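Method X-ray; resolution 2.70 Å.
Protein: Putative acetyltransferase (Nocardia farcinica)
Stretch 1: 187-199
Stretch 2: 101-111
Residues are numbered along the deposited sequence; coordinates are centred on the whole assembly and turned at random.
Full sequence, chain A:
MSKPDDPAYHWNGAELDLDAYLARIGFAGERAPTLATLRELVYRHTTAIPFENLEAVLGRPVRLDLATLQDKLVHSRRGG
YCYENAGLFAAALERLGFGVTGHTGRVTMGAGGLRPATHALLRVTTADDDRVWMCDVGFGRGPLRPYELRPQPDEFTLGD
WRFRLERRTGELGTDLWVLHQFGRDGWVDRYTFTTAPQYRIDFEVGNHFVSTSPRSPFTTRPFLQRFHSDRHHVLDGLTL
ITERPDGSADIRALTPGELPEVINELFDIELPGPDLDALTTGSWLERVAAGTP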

# COMPACT_ATOMS: atom_id res chain seq x y z
N TRP A 187 -4.11 14.70 -14.07
CA TRP A 187 -4.41 13.28 -14.18
C TRP A 187 -3.16 12.50 -14.51
O TRP A 187 -2.18 13.04 -15.02
CB TRP A 187 -5.46 13.03 -15.26
CG TRP A 187 -6.83 13.26 -14.76
CD1 TRP A 187 -7.57 14.39 -14.89
CD2 TRP A 187 -7.62 12.33 -14.01
NE1 TRP A 187 -8.78 14.24 -14.25
CE2 TRP A 187 -8.83 12.98 -13.70
CE3 TRP A 187 -7.41 11.02 -13.56
CZ2 TRP A 187 -9.85 12.37 -12.96
CZ3 TRP A 187 -8.42 10.41 -12.82
CH2 TRP A 187 -9.62 11.08 -12.53
N VAL A 188 -3.18 11.22 -14.20
CA VAL A 188 -2.03 10.39 -14.49
C VAL A 188 -2.37 8.94 -14.22
O VAL A 188 -3.29 8.61 -13.46
CB VAL A 188 -0.82 10.82 -13.63
CG1 VAL A 188 -1.05 10.47 -12.17
CG2 VAL A 188 0.44 10.16 -14.14
N ASP A 189 -1.63 8.06 -14.89
CA ASP A 189 -1.80 6.63 -14.73
C ASP A 189 -0.96 6.21 -13.52
O ASP A 189 0.26 6.37 -13.51
CB ASP A 189 -1.34 5.93 -16.00
CG ASP A 189 0.05 6.36 -16.44
OD1 ASP A 189 1.05 5.89 -15.85
OD2 ASP A 189 0.16 7.19 -17.37
N ARG A 190 -1.62 5.71 -12.49
CA ARG A 190 -0.90 5.27 -11.32
C ARG A 190 -0.17 3.99 -11.70
O ARG A 190 1.06 3.97 -11.76
CB ARG A 190 -1.87 5.01 -10.15
CG ARG A 190 -1.17 4.54 -8.87
CD ARG A 190 -2.12 4.12 -7.76
NE ARG A 190 -2.68 5.27 -7.04
CZ ARG A 190 -3.24 5.19 -5.84
NH1 ARG A 190 -3.31 4.03 -5.20
NH2 ARG A 190 -3.72 6.29 -5.26
N TYR A 191 -0.92 2.94 -12.00
CA TYR A 191 -0.32 1.67 -12.36
C TYR A 191 -1.19 0.86 -13.30
O TYR A 191 -2.27 1.27 -13.67
CB TYR A 191 -0.07 0.85 -11.09
CG TYR A 191 -1.30 0.65 -10.20
CD1 TYR A 191 -2.45 0.03 -10.69
CD2 TYR A 191 -1.30 1.07 -8.87
CE1 TYR A 191 -3.57 -0.15 -9.87
CE2 TYR A 191 -2.41 0.89 -8.06
CZ TYR A 191 -3.54 0.28 -8.56
OH TYR A 191 -4.63 0.13 -7.74
N THR A 192 -0.70 -0.31 -13.68
CA THR A 192 -1.45 -1.21 -14.53
C THR A 192 -1.39 -2.60 -13.90
O THR A 192 -0.45 -2.90 -13.17
CB THR A 192 -0.85 -1.31 -15.94
OG1 THR A 192 0.41 -2.00 -15.87
CG2 THR A 192 -0.66 0.07 -16.54
N PHE A 193 -2.40 -3.43 -14.15
CA PHE A 193 -2.39 -4.78 -13.60
C PHE A 193 -3.21 -5.76 -14.42
O PHE A 193 -4.12 -5.37 -15.15
CB PHE A 193 -2.89 -4.79 -12.15
CG PHE A 193 -4.34 -4.47 -11.99
CD1 PHE A 193 -4.77 -3.15 -11.91
CD2 PHE A 193 -5.28 -5.48 -11.86
CE1 PHE A 193 -6.11 -2.86 -11.69
CE2 PHE A 193 -6.61 -5.20 -11.64
CZ PHE A 193 -7.03 -3.89 -11.56
N THR A 194 -2.87 -7.04 -14.30
CA THR A 194 -3.57 -8.09 -15.00
C THR A 194 -4.41 -8.83 -13.98
O THR A 194 -4.35 -8.53 -12.80
CB THR A 194 -2.59 -9.10 -15.67
OG1 THR A 194 -1.84 -9.81 -14.67
CG2 THR A 194 -1.64 -8.36 -16.60
N THR A 195 -5.19 -9.80 -14.44
CA THR A 195 -6.02 -10.54 -13.51
C THR A 195 -5.47 -11.91 -13.21
O THR A 195 -6.18 -12.81 -12.79
CB THR A 195 -7.44 -10.68 -14.04
OG1 THR A 195 -7.39 -11.17 -15.38
CG2 THR A 195 -8.15 -9.34 -14.00
N ALA A 196 -4.17 -12.06 -13.44
CA ALA A 196 -3.49 -13.33 -13.17
C ALA A 196 -3.53 -13.61 -11.66
O ALA A 196 -3.15 -12.75 -10.86
CB ALA A 196 -2.05 -13.25 -13.64
N PRO A 197 -4.00 -14.80 -11.27
CA PRO A 197 -4.08 -15.18 -9.85
C PRO A 197 -2.69 -15.09 -9.23
O PRO A 197 -1.74 -15.67 -9.76
CB PRO A 197 -4.58 -16.62 -9.91
CG PRO A 197 -5.43 -16.62 -11.12
CD PRO A 197 -4.58 -15.86 -12.11
N GLN A 198 -2.58 -14.38 -8.11
CA GLN A 198 -1.30 -14.22 -7.42
C GLN A 198 -1.39 -14.75 -6.00
O GLN A 198 -2.46 -14.69 -5.38
CB GLN A 198 -0.87 -12.75 -7.43
CG GLN A 198 -0.51 -12.23 -8.82
CD GLN A 198 0.86 -12.68 -9.29
OE1 GLN A 198 1.88 -12.09 -8.92
NE2 GLN A 198 0.89 -13.73 -10.09
N TYR A 199 -0.28 -15.26 -5.48
CA TYR A 199 -0.27 -15.83 -4.14
C TYR A 199 0.91 -15.37 -3.28
O TYR A 199 1.82 -14.70 -3.77
CB TYR A 199 -0.28 -17.34 -4.27
CG TYR A 199 -1.44 -17.84 -5.10
CD1 TYR A 199 -2.73 -17.87 -4.57
CD2 TYR A 199 -1.26 -18.25 -6.42
CE1 TYR A 199 -3.81 -18.31 -5.34
CE2 TYR A 199 -2.34 -18.69 -7.20
CZ TYR A 199 -3.61 -18.72 -6.64
OH TYR A 199 -4.69 -19.17 -7.37
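Stretch 2 (101-111) TGHTGRVTMGA

Two antiparallel strands need not stay in step along their whole length, and in this putative acetyltransferase the register slips by two residues between F193 and Q198, leaving two separate ladders, with the loop T194 to P197 of stretch 1 between them while strand 101-107 runs on unbroken. Stretch 2 runs extended from T101 to V107, its N-to-C direction at 137° to that of strand 188-193, and the two axes approach to 4.3 Å.

In the longer ladder, R106 pairs with T192 by reciprocal hydrogen bonds, R106 N to T192 O at 2.6 Å and T192 N to R106 O at 2.9 Å. The flanking pairs, V107 with Y191 and G105 with F193, are non-hydrogen-bonded and bring their CA atoms to 4.0 Å. Their side of the sheet carries the Y191, F193 and V107 side chains; a CB on G105 would clash with T192 O.

Beyond V107 the chain enters a type I' turn, T108 to A111, which packs against V188, D189 and R190. R190 O accepts from both T108 N and M109 N, each at 2.8 Å, while the carboxylate atom D189 OD1 receives T108 OG1 at 2.6 Å and G110 N at 2.9 Å. One acidic side chain thus ties down two points of the turn.

At the other end, G102 faces Q198 in a single bridge: Q198 N donates to G102 O at 2.7 Å, and the return bond from G102 N to Q198 O is weak at 3.4 Å. T104 OG1 reinforces it, donating to Q198 OE1 at 2.8 Å.

Between the ladders, H103 meets the loop. T195 CA lies over its ring face, 3.8 Å from the centroid, and H103 ND1 donates to A196 O at 3.2 Å. Water completes the junction, one molecule accepting from T104 N at 3.2 Å and donating to T194 O and A196 O, both at 2.8 Å.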

# COMPACT_ATOMS: atom_id res chain seq x y z
N THR A 101 -8.30 -13.13 -3.35
CA THR A 101 -7.44 -13.63 -4.42
C THR A 101 -6.50 -12.48 -4.78
O THR A 101 -6.89 -11.32 -4.74
CB THR A 101 -8.31 -14.07 -5.63
OG1 THR A 101 -7.48 -14.45 -6.73
CG2 THR A 101 -9.21 -12.94 -6.05
N GLY A 102 -5.26 -12.78 -5.12
CA GLY A 102 -4.33 -11.70 -5.40
C GLY A 102 -3.98 -11.38 -6.83
O GLY A 102 -4.15 -12.19 -7.73
N HIS A 103 -3.49 -10.16 -7.02
CA HIS A 103 -3.06 -9.65 -8.32
C HIS A 103 -1.80 -8.81 -8.11
O HIS A 103 -1.48 -8.41 -6.98
CB HIS A 103 -4.12 -8.76 -8.97
CG HIS A 103 -5.38 -9.48 -9.36
ND1 HIS A 103 -5.39 -10.80 -9.78
CD2 HIS A 103 -6.66 -9.05 -9.46
CE1 HIS A 103 -6.62 -11.13 -10.13
NE2 HIS A 103 -7.41 -10.09 -9.95
N THR A 104 -1.09 -8.55 -9.19
CA THR A 104 0.12 -7.75 -9.13
C THR A 104 0.08 -6.72 -10.23
O THR A 104 -0.30 -7.01 -11.36
CB THR A 104 1.39 -8.59 -9.31
OG1 THR A 104 1.60 -9.40 -8.15
CG2 THR A 104 2.58 -7.69 -9.51
N GLY A 105 0.47 -5.50 -9.89
CA GLY A 105 0.46 -4.45 -10.88
C GLY A 105 1.83 -3.86 -11.10
O GLY A 105 2.77 -4.13 -10.34
N ARG A 106 1.94 -3.07 -12.16
CA ARG A 106 3.18 -2.39 -12.52
C ARG A 106 2.93 -0.90 -12.32
O ARG A 106 2.10 -0.31 -13.01
CB ARG A 106 3.54 -2.62 -13.99
CG ARG A 106 3.64 -4.06 -14.43
CD ARG A 106 3.94 -4.09 -15.92
NE ARG A 106 3.82 -5.42 -16.51
CZ ARG A 106 4.68 -6.41 -16.31
NH1 ARG A 106 5.74 -6.24 -15.53
NH2 ARG A 106 4.50 -7.56 -16.93
N VAL A 107 3.64 -0.30 -11.38
CA VAL A 107 3.46 1.12 -11.17
C VAL A 107 4.10 1.83 -12.35
O VAL A 107 5.13 1.40 -12.87
CB VAL A 107 4.11 1.59 -9.89
CG1 VAL A 107 3.81 3.06 -9.68
CG2 VAL A 107 3.61 0.77 -8.72
N THR A 108 3.48 2.91 -12.78
CA THR A 108 3.98 3.67 -13.91
C THR A 108 4.10 5.12 -13.51
O THR A 108 5.11 5.77 -13.80
CB THR A 108 3.03 3.53 -15.12
OG1 THR A 108 1.68 3.71 -14.68
CG2 THR A 108 3.15 2.16 -15.74
N MET A 109 3.08 5.64 -12.84
CA MET A 109 3.07 7.03 -12.40
C MET A 109 3.48 7.98 -13.51
O MET A 109 4.37 8.80 -13.32
CB MET A 109 4.02 7.22 -11.21
CG MET A 109 3.47 6.64 -9.93
SD MET A 109 1.82 7.28 -9.62
CE MET A 109 2.17 9.09 -9.59
N GLY A 110 2.85 7.85 -14.67
CA GLY A 110 3.17 8.73 -15.77
C GLY A 110 4.43 8.36 -16.53
O GLY A 110 4.62 8.79 -17.67
N ALA A 111 5.31 7.59 -15.91
CA ALA A 111 6.53 7.19 -16.60
C ALA A 111 6.19 6.37 -17.86
O ALA A 111 5.05 6.35 -18.32
CB ALA A 111 7.42 6.38 -15.65
O HOH W 1 0.53 -7.48 -14.34
O HOH W 2 -2.35 -10.13 -11.63